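Local atomic coordinates of putative GH105 family protein (Salmonella enterica subsp. enterica serovar Paratyphi A, PDB entry 3QWT), a protein that is of unproven function but probably releases unsaturated uronic acid residues from saccharides, as GH105 glycoside hydrolases do. Residues 209-213 with 266-271; 225-230 with 348-354. The contacts are given in a common frame with arbitrary orientation. Numbering follows the deposited sequence.

Interaction 1: residues 209-213 with 266-271; sequences ETGLW and AQIAAL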
ATOM      1  N   GLU A 209      34.172  16.901  23.571  1.00 43.38           N
ATOM      2  CA  GLU A 209      35.391  17.706  23.562  1.00 49.71           C
ATOM      3  C   GLU A 209      36.420  17.266  22.516  1.00 47.28           C
ATOM      4  O   GLU A 209      37.138  18.107  21.956  1.00 39.16           O
ATOM      5  CB  GLU A 209      36.025  17.771  24.953  1.00 59.99           C
ATOM      6  CG  GLU A 209      35.328  18.752  25.890  1.00 72.86           C
ATOM      7  CD  GLU A 209      36.184  19.134  27.088  1.00 82.64           C
ATOM      8  OE1 GLU A 209      35.623  19.708  28.051  1.00 85.30           O
ATOM      9  OE2 GLU A 209      37.412  18.866  27.058  1.00 80.97           O
ATOM     10  N   THR A 210      36.471  15.967  22.230  1.00 35.33           N
ATOM     11  CA  THR A 210      37.525  15.429  21.371  1.00 33.83           C
ATOM     12  C   THR A 210      37.014  14.618  20.193  1.00 35.07           C
ATOM     13  O   THR A 210      37.742  14.389  19.242  1.00 38.65           O
ATOM     14  CB  THR A 210      38.477  14.515  22.163  1.00 36.92           C
ATOM     15  OG1 THR A 210      37.765  13.350  22.603  1.00 44.78           O
ATOM     16  CG2 THR A 210      39.023  15.239  23.366  1.00 40.82           C
ATOM     17  N   GLY A 211      35.769  14.163  20.257  1.00 41.51           N
ATOM     18  CA  GLY A 211      35.241  13.306  19.214  1.00 40.34           C
ATOM     19  C   GLY A 211      35.494  11.843  19.522  1.00 39.85           C
ATOM     20  O   GLY A 211      34.846  10.948  18.966  1.00 36.70           O
ATOM     21  N   LEU A 212      36.437  11.592  20.420  1.00 34.41           N
ATOM     22  CA  LEU A 212      36.696  10.229  20.862  1.00 37.53           C
ATOM     23  C   LEU A 212      35.713   9.865  21.983  1.00 40.25           C
ATOM     24  O   LEU A 212      34.929  10.710  22.419  1.00 41.88           O
ATOM     25  CB  LEU A 212      38.155  10.081  21.319  1.00 33.63           C
ATOM     26  CG  LEU A 212      39.168  10.430  20.222  1.00 38.92           C
ATOM     27  CD1 LEU A 212      40.607  10.592  20.767  1.00 41.98           C
ATOM     28  CD2 LEU A 212      39.118   9.412  19.077  1.00 29.51           C
ATOM     29  N   TRP A 213      35.771   8.624  22.461  1.00 35.77           N
ATOM     30  CA  TRP A 213      34.835   8.145  23.478  1.00 40.76           C
ATOM     31  C   TRP A 213      35.490   7.766  24.807  1.00 41.97           C
ATOM     32  O   TRP A 213      36.634   7.317  24.847  1.00 37.74           O
ATOM     33  CB  TRP A 213      34.097   6.912  22.964  1.00 37.42           C
ATOM     34  CG  TRP A 213      32.999   7.199  21.995  1.00 31.45           C
ATOM     35  CD1 TRP A 213      33.050   8.019  20.914  1.00 33.51           C
ATOM     36  CD2 TRP A 213      31.693   6.613  22.000  1.00 28.95           C
ATOM     37  NE1 TRP A 213      31.836   8.004  20.250  1.00 33.73           N
ATOM     38  CE2 TRP A 213      30.992   7.145  20.898  1.00 27.69           C
ATOM     39  CE3 TRP A 213      31.043   5.704  22.842  1.00 31.66           C
ATOM     40  CZ2 TRP A 213      29.669   6.790  20.611  1.00 34.89           C
ATOM     41  CZ3 TRP A 213      29.734   5.346  22.560  1.00 31.13           C
ATOM     42  CH2 TRP A 213      29.054   5.898  21.451  1.00 33.21           C
ATOM     43  N   ALA A 266      33.097  12.527  13.725  1.00 34.22           N
ATOM     44  CA  ALA A 266      33.778  13.186  14.817  1.00 37.77           C
ATOM     45  C   ALA A 266      34.873  12.264  15.358  1.00 41.69           C
ATOM     46  O   ALA A 266      35.963  12.722  15.690  1.00 39.30           O
ATOM     47  CB  ALA A 266      32.795  13.557  15.906  1.00 31.83           C
ATOM     48  N   GLN A 267      34.590  10.964  15.436  1.00 38.03           N
ATOM     49  CA  GLN A 267      35.605  10.032  15.924  1.00 38.63           C
ATOM     50  C   GLN A 267      36.752   9.869  14.935  1.00 39.20           C
ATOM     51  O   GLN A 267      37.908   9.962  15.304  1.00 37.48           O
ATOM     52  CB  GLN A 267      35.039   8.650  16.266  1.00 33.68           C
ATOM     53  CG  GLN A 267      36.079   7.786  17.003  1.00 32.72           C
ATOM     54  CD  GLN A 267      35.704   6.320  17.082  1.00 41.05           C
ATOM     55  OE1 GLN A 267      35.433   5.678  16.063  1.00 44.80           O
ATOM     56  NE2 GLN A 267      35.695   5.778  18.295  1.00 37.01           N
ATOM     57  N   ILE A 268      36.426   9.604  13.680  1.00 41.52           N
ATOM     58  CA  ILE A 268      37.445   9.336  12.683  1.00 33.91           C
ATOM     59  C   ILE A 268      38.377  10.556  12.540  1.00 33.42           C
ATOM     60  O   ILE A 268      39.600  10.418  12.488  1.00 29.74           O
ATOM     61  CB  ILE A 268      36.789   8.860  11.366  1.00 34.98           C
ATOM     62  CG1 ILE A 268      36.160   7.462  11.575  1.00 34.38           C
ATOM     63  CG2 ILE A 268      37.766   8.829  10.240  1.00 38.99           C
ATOM     64  CD1 ILE A 268      35.728   6.722  10.283  1.00 25.50           C
ATOM     65  N   ALA A 269      37.813  11.756  12.554  1.00 31.45           N
ATOM     66  CA  ALA A 269      38.642  12.962  12.513  1.00 35.37           C
ATOM     67  C   ALA A 269      39.600  13.016  13.697  1.00 39.69           C
ATOM     68  O   ALA A 269      40.779  13.358  13.540  1.00 39.16           O
ATOM     69  CB  ALA A 269      37.769  14.239  12.455  1.00 39.41           C
ATOM     70  N   ALA A 270      39.104  12.681  14.887  1.00 40.48           N
ATOM     71  CA  ALA A 270      39.956  12.730  16.079  1.00 41.78           C
ATOM     72  C   ALA A 270      41.036  11.643  16.055  1.00 47.65           C
ATOM     73  O   ALA A 270      42.144  11.822  16.593  1.00 51.03           O
ATOM     74  CB  ALA A 270      39.131  12.637  17.328  1.00 39.96           C
ATOM     75  N   LEU A 271      40.710  10.526  15.419  1.00 45.47           N
ATOM     76  CA  LEU A 271      41.636   9.405  15.320  1.00 45.06           C
ATOM     77  C   LEU A 271      42.730   9.735  14.325  1.00 49.23           C
ATOM     78  O   LEU A 271      43.881   9.344  14.497  1.00 47.09           O
ATOM     79  CB  LEU A 271      40.898   8.141  14.871  1.00 40.58           C
ATOM     80  CG  LEU A 271      40.077   7.423  15.942  1.00 40.48           C
ATOM     81  CD1 LEU A 271      39.045   6.507  15.308  1.00 33.83           C
ATOM     82  CD2 LEU A 271      40.997   6.633  16.884  1.00 42.03           C
TER
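Backbone contact comes first here: the turn at G211 lies against helix 255-272 with its CA 4.6 Å from the CA of A266. G211 adopts phi/psi 90/-19, and a CB on it would fall 2.4 Å from A266 O, so the close approach depends on the missing side chain. G211 O meets Q267 CA at 3.3 Å in a CA-H...O contact; no conventional hydrogen bond joins the two segments. T210 O also sits close to A270 CB, at 2.9 Å. Apolar packing follows, with L212 CG 3.6 Å from A270 CB and L212 CD2 3.8 Å from L271 CG. T210 is paired locally: L212 N donates to T210 OG1 (3.1 Å), an ST turn that shapes the loop, and T210 OG1 also bonds D207. Q267 NE2 passes 4.3 Å from W213 CD1; Q267 OE1 bonds T238 and Q267 NE2 the carbonyl of N234, both on helix 231-248. The contact thus fixes the loop between helix 188-205 and strand 216-218, part of a connection between helices of the alpha/alpha toroid, onto neighbouring helix 255-272: W213 reaches V202 and L205 of helix 188-205, L212 and Q267 touch helix 231-248, and L271 meets F300 of helix 294-309.

Interaction 2: residues 225-230 with 348-354; sequences FANARW and GHDLDFY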
ATOM      1  N   PHE A 225      34.287   7.335  35.255  1.00 45.45           N
ATOM      2  CA  PHE A 225      35.461   6.703  35.879  1.00 49.71           C
ATOM      3  C   PHE A 225      36.719   7.525  35.626  1.00 53.96           C
ATOM      4  O   PHE A 225      36.746   8.732  35.887  1.00 51.57           O
ATOM      5  CB  PHE A 225      35.624   5.251  35.397  1.00 43.55           C
ATOM      6  CG  PHE A 225      34.451   4.379  35.747  1.00 42.24           C
ATOM      7  CD1 PHE A 225      34.474   3.583  36.883  1.00 43.60           C
ATOM      8  CD2 PHE A 225      33.294   4.411  34.979  1.00 39.75           C
ATOM      9  CE1 PHE A 225      33.376   2.812  37.227  1.00 46.70           C
ATOM     10  CE2 PHE A 225      32.196   3.638  35.314  1.00 43.81           C
ATOM     11  CZ  PHE A 225      32.236   2.833  36.438  1.00 45.86           C
ATOM     12  N   ALA A 226      37.750   6.879  35.098  1.00 53.48           N
ATOM     13  CA  ALA A 226      39.024   7.550  34.858  1.00 49.56           C
ATOM     14  C   ALA A 226      38.988   8.479  33.641  1.00 50.69           C
ATOM     15  O   ALA A 226      40.013   9.042  33.270  1.00 50.90           O
ATOM     16  CB  ALA A 226      40.131   6.521  34.700  1.00 47.34           C
ATOM     17  N   ASN A 227      37.817   8.644  33.027  1.00 46.03           N
ATOM     18  CA  ASN A 227      37.717   9.398  31.776  1.00 50.35           C
ATOM     19  C   ASN A 227      38.750   8.907  30.762  1.00 45.68           C
ATOM     20  O   ASN A 227      39.424   9.696  30.107  1.00 40.17           O
ATOM     21  CB  ASN A 227      37.884  10.908  32.009  1.00 51.03           C
ATOM     22  CG  ASN A 227      36.711  11.527  32.761  1.00 50.12           C
ATOM     23  OD1 ASN A 227      35.832  10.834  33.264  1.00 54.31           O
ATOM     24  ND2 ASN A 227      36.707  12.840  32.847  1.00 55.76           N
ATOM     25  N   ALA A 228      38.850   7.591  30.629  1.00 41.11           N
ATOM     26  CA  ALA A 228      39.831   6.983  29.744  1.00 42.71           C
ATOM     27  C   ALA A 228      39.393   6.989  28.284  1.00 43.47           C
ATOM     28  O   ALA A 228      38.308   6.518  27.935  1.00 42.43           O
ATOM     29  CB  ALA A 228      40.146   5.553  30.204  1.00 48.98           C
ATOM     30  N   ARG A 229      40.237   7.536  27.422  1.00 35.61           N
ATOM     31  CA  ARG A 229      39.944   7.489  26.007  1.00 43.90           C
ATOM     32  C   ARG A 229      40.666   6.267  25.474  1.00 42.57           C
ATOM     33  O   ARG A 229      41.698   6.357  24.806  1.00 45.73           O
ATOM     34  CB  ARG A 229      40.336   8.795  25.311  1.00 38.58           C
ATOM     35  CG  ARG A 229      39.570   9.976  25.877  1.00 42.45           C
ATOM     36  CD  ARG A 229      39.924  11.301  25.208  1.00 45.07           C
ATOM     37  NE  ARG A 229      39.127  12.390  25.765  1.00 47.48           N
ATOM     38  CZ  ARG A 229      39.522  13.155  26.781  1.00 44.32           C
ATOM     39  NH1 ARG A 229      40.700  12.952  27.334  1.00 44.07           N
ATOM     40  NH2 ARG A 229      38.741  14.123  27.245  1.00 41.59           N
ATOM     41  N   TRP A 230      40.099   5.114  25.800  1.00 32.91           N
ATOM     42  CA  TRP A 230      40.779   3.840  25.602  1.00 38.75           C
ATOM     43  C   TRP A 230      40.639   3.356  24.167  1.00 38.95           C
ATOM     44  O   TRP A 230      39.563   3.420  23.578  1.00 43.41           O
ATOM     45  CB  TRP A 230      40.244   2.816  26.599  1.00 41.97           C
ATOM     46  CG  TRP A 230      40.778   1.437  26.434  1.00 44.37           C
ATOM     47  CD1 TRP A 230      42.082   1.071  26.424  1.00 46.55           C
ATOM     48  CD2 TRP A 230      40.016   0.226  26.300  1.00 38.81           C
ATOM     49  NE1 TRP A 230      42.187  -0.288  26.270  1.00 48.43           N
ATOM     50  CE2 TRP A 230      40.933  -0.833  26.199  1.00 37.14           C
ATOM     51  CE3 TRP A 230      38.646  -0.059  26.247  1.00 47.22           C
ATOM     52  CZ2 TRP A 230      40.535  -2.163  26.045  1.00 41.02           C
ATOM     53  CZ3 TRP A 230      38.243  -1.393  26.095  1.00 49.48           C
ATOM     54  CH2 TRP A 230      39.184  -2.421  25.991  1.00 46.72           C
ATOM     55  N   GLY A 348      38.745   0.897  34.275  1.00 39.04           N
ATOM     56  CA  GLY A 348      39.782   1.462  35.116  1.00 42.88           C
ATOM     57  C   GLY A 348      39.256   2.609  35.947  1.00 47.55           C
ATOM     58  O   GLY A 348      38.390   3.365  35.499  1.00 47.61           O
ATOM     59  N   HIS A 349      39.766   2.731  37.166  1.00 50.64           N
ATOM     60  CA  HIS A 349      39.407   3.843  38.034  1.00 51.28           C
ATOM     61  C   HIS A 349      40.493   4.915  38.011  1.00 48.07           C
ATOM     62  O   HIS A 349      40.314   6.001  38.544  1.00 48.98           O
ATOM     63  CB  HIS A 349      39.097   3.358  39.450  1.00 52.91           C
ATOM     64  CG  HIS A 349      37.861   2.515  39.528  1.00 61.39           C
ATOM     65  ND1 HIS A 349      36.651   3.005  39.975  1.00 68.10           N
ATOM     66  CD2 HIS A 349      37.637   1.222  39.189  1.00 65.33           C
ATOM     67  CE1 HIS A 349      35.742   2.046  39.920  1.00 69.76           C
ATOM     68  NE2 HIS A 349      36.314   0.953  39.445  1.00 66.55           N
ATOM     69  N   ASP A 350      41.607   4.598  37.362  1.00 46.05           N
ATOM     70  CA  ASP A 350      42.629   5.591  37.030  1.00 49.97           C
ATOM     71  C   ASP A 350      43.264   5.241  35.686  1.00 49.64           C
ATOM     72  O   ASP A 350      43.114   4.119  35.195  1.00 51.19           O
ATOM     73  CB  ASP A 350      43.703   5.715  38.138  1.00 47.82           C
ATOM     74  CG  ASP A 350      44.374   4.387  38.467  1.00 55.30           C
ATOM     75  OD1 ASP A 350      44.443   3.504  37.580  1.00 54.31           O
ATOM     76  OD2 ASP A 350      44.831   4.227  39.622  1.00 54.76           O
ATOM     77  N   LEU A 351      43.971   6.203  35.104  1.00 50.78           N
ATOM     78  CA  LEU A 351      44.638   6.034  33.817  1.00 50.69           C
ATOM     79  C   LEU A 351      45.721   4.955  33.836  1.00 51.04           C
ATOM     80  O   LEU A 351      45.789   4.111  32.948  1.00 58.29           O
ATOM     81  CB  LEU A 351      45.230   7.369  33.352  1.00 51.41           C
ATOM     82  CG  LEU A 351      44.342   8.204  32.438  1.00 57.24           C
ATOM     83  CD1 LEU A 351      44.875   9.623  32.272  1.00 46.30           C
ATOM     84  CD2 LEU A 351      44.242   7.506  31.104  1.00 66.85           C
ATOM     85  N   ASP A 352      46.569   4.984  34.851  1.00 51.97           N
ATOM     86  CA  ASP A 352      47.617   3.983  34.965  1.00 58.60           C
ATOM     87  C   ASP A 352      47.071   2.575  34.717  1.00 60.12           C
ATOM     88  O   ASP A 352      47.738   1.745  34.092  1.00 59.10           O
ATOM     89  CB  ASP A 352      48.290   4.070  36.335  1.00 64.64           C
ATOM     90  CG  ASP A 352      49.405   5.103  36.376  1.00 65.71           C
ATOM     91  OD1 ASP A 352      49.824   5.576  35.302  1.00 65.72           O
ATOM     92  OD2 ASP A 352      49.874   5.427  37.484  1.00 68.22           O
ATOM     93  N   PHE A 353      45.852   2.321  35.196  1.00 55.45           N
ATOM     94  CA  PHE A 353      45.225   1.009  35.051  1.00 55.26           C
ATOM     95  C   PHE A 353      45.269   0.541  33.603  1.00 55.35           C
ATOM     96  O   PHE A 353      45.531  -0.621  33.327  1.00 47.76           O
ATOM     97  CB  PHE A 353      43.779   1.043  35.555  1.00 51.86           C
ATOM     98  CG  PHE A 353      42.960  -0.142  35.137  1.00 54.64           C
ATOM     99  CD1 PHE A 353      42.797  -1.228  35.984  1.00 57.37           C
ATOM    100  CD2 PHE A 353      42.348  -0.172  33.901  1.00 54.08           C
ATOM    101  CE1 PHE A 353      42.030  -2.323  35.599  1.00 55.88           C
ATOM    102  CE2 PHE A 353      41.580  -1.265  33.510  1.00 60.12           C
ATOM    103  CZ  PHE A 353      41.421  -2.338  34.357  1.00 57.36           C
ATOM    104  N   TYR A 354      45.006   1.463  32.683  1.00 58.99           N
ATOM    105  CA  TYR A 354      44.992   1.147  31.264  1.00 53.02           C
ATOM    106  C   TYR A 354      46.398   0.993  30.727  1.00 52.74           C
ATOM    107  O   TYR A 354      46.635   0.213  29.805  1.00 58.12           O
ATOM    108  CB  TYR A 354      44.242   2.232  30.488  1.00 52.20           C
ATOM    109  CG  TYR A 354      42.767   2.202  30.779  1.00 45.39           C
ATOM    110  CD1 TYR A 354      41.919   1.357  30.073  1.00 47.95           C
ATOM    111  CD2 TYR A 354      42.228   2.979  31.789  1.00 35.84           C
ATOM    112  CE1 TYR A 354      40.572   1.309  30.352  1.00 50.54           C
ATOM    113  CE2 TYR A 354      40.887   2.936  32.084  1.00 41.05           C
ATOM    114  CZ  TYR A 354      40.060   2.102  31.357  1.00 47.49           C
ATOM    115  OH  TYR A 354      38.720   2.056  31.641  1.00 44.53           O
TER
HETATM  116  O   HOH W   1      38.060   4.184  32.999  1.00 46.94           O
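Y354, A226 and F225 have the most surface covered, together about half of the buried area, where loops joining helices of the alpha/alpha toroid meet. A228 CB lies over the face of the Y354 ring, 3.7 Å from the ring centroid in a CH-pi contact and 3.3 Å from Y354 CE2, while W230 CD1 approaches Y354 CD1 at 3.7 Å, the two rings inclined at 43°. The phenol also folds back on its own segment: G348 N donates to Y354 OH (2.9 Å), and a side chain on G348 would collide with the ring at CE2. H215 also bonds the hydroxyl. A226 sets its methyl against the turn leading into the helix, with CB 3.5 Å from D350 C. That turn ends in D350, the N-cap, whose OD1 accepts from F353 N at 3.0 Å. F225 directs its ring edge at the face of H349 in an offset edge-to-face pair, with centroids 5.2 Å apart and planes at 78°. No direct hydrogen bond crosses the interface. Instead a water donates to G348 O (2.7 Å), lies 2.6 Å from Y354 OH and accepts a weak bond from A226 N (3.4 Å). W230, at the N-cap position of helix 231-248, has its side chain about 6 Å from a bound glycerol, probably from the crystallisation liquor. The chemistry implies a loop joined to a turn and the first residues of a helix by aromatic and methyl surfaces, with the polar backbone near G348 served by the tyrosine hydroxyl and one water.

Overall arrangement
Interaction 1 is the more buried, a loop against a long helix; interaction 2 is partly buried and joins two loop regions, one of them entering a short helix, with H349 and D350 exposed. Their centres are about 17 Å apart. Their segments alternate along the chain, and both loops, 209-213 and 225-230, belong to the connection between helix 188-205 and helix 231-248. R229, whose CB points away from 348-354, reaches back to interaction 1: R229 NE packs 3.6 Å from T210 OG1, and its guanidinium forms salt bridges with D286 and with D207, which also bonds T210 OG1. Interaction 1 relies on a glycine and aliphatic groups, interaction 2 on aromatic rings, methyls and a bridging water.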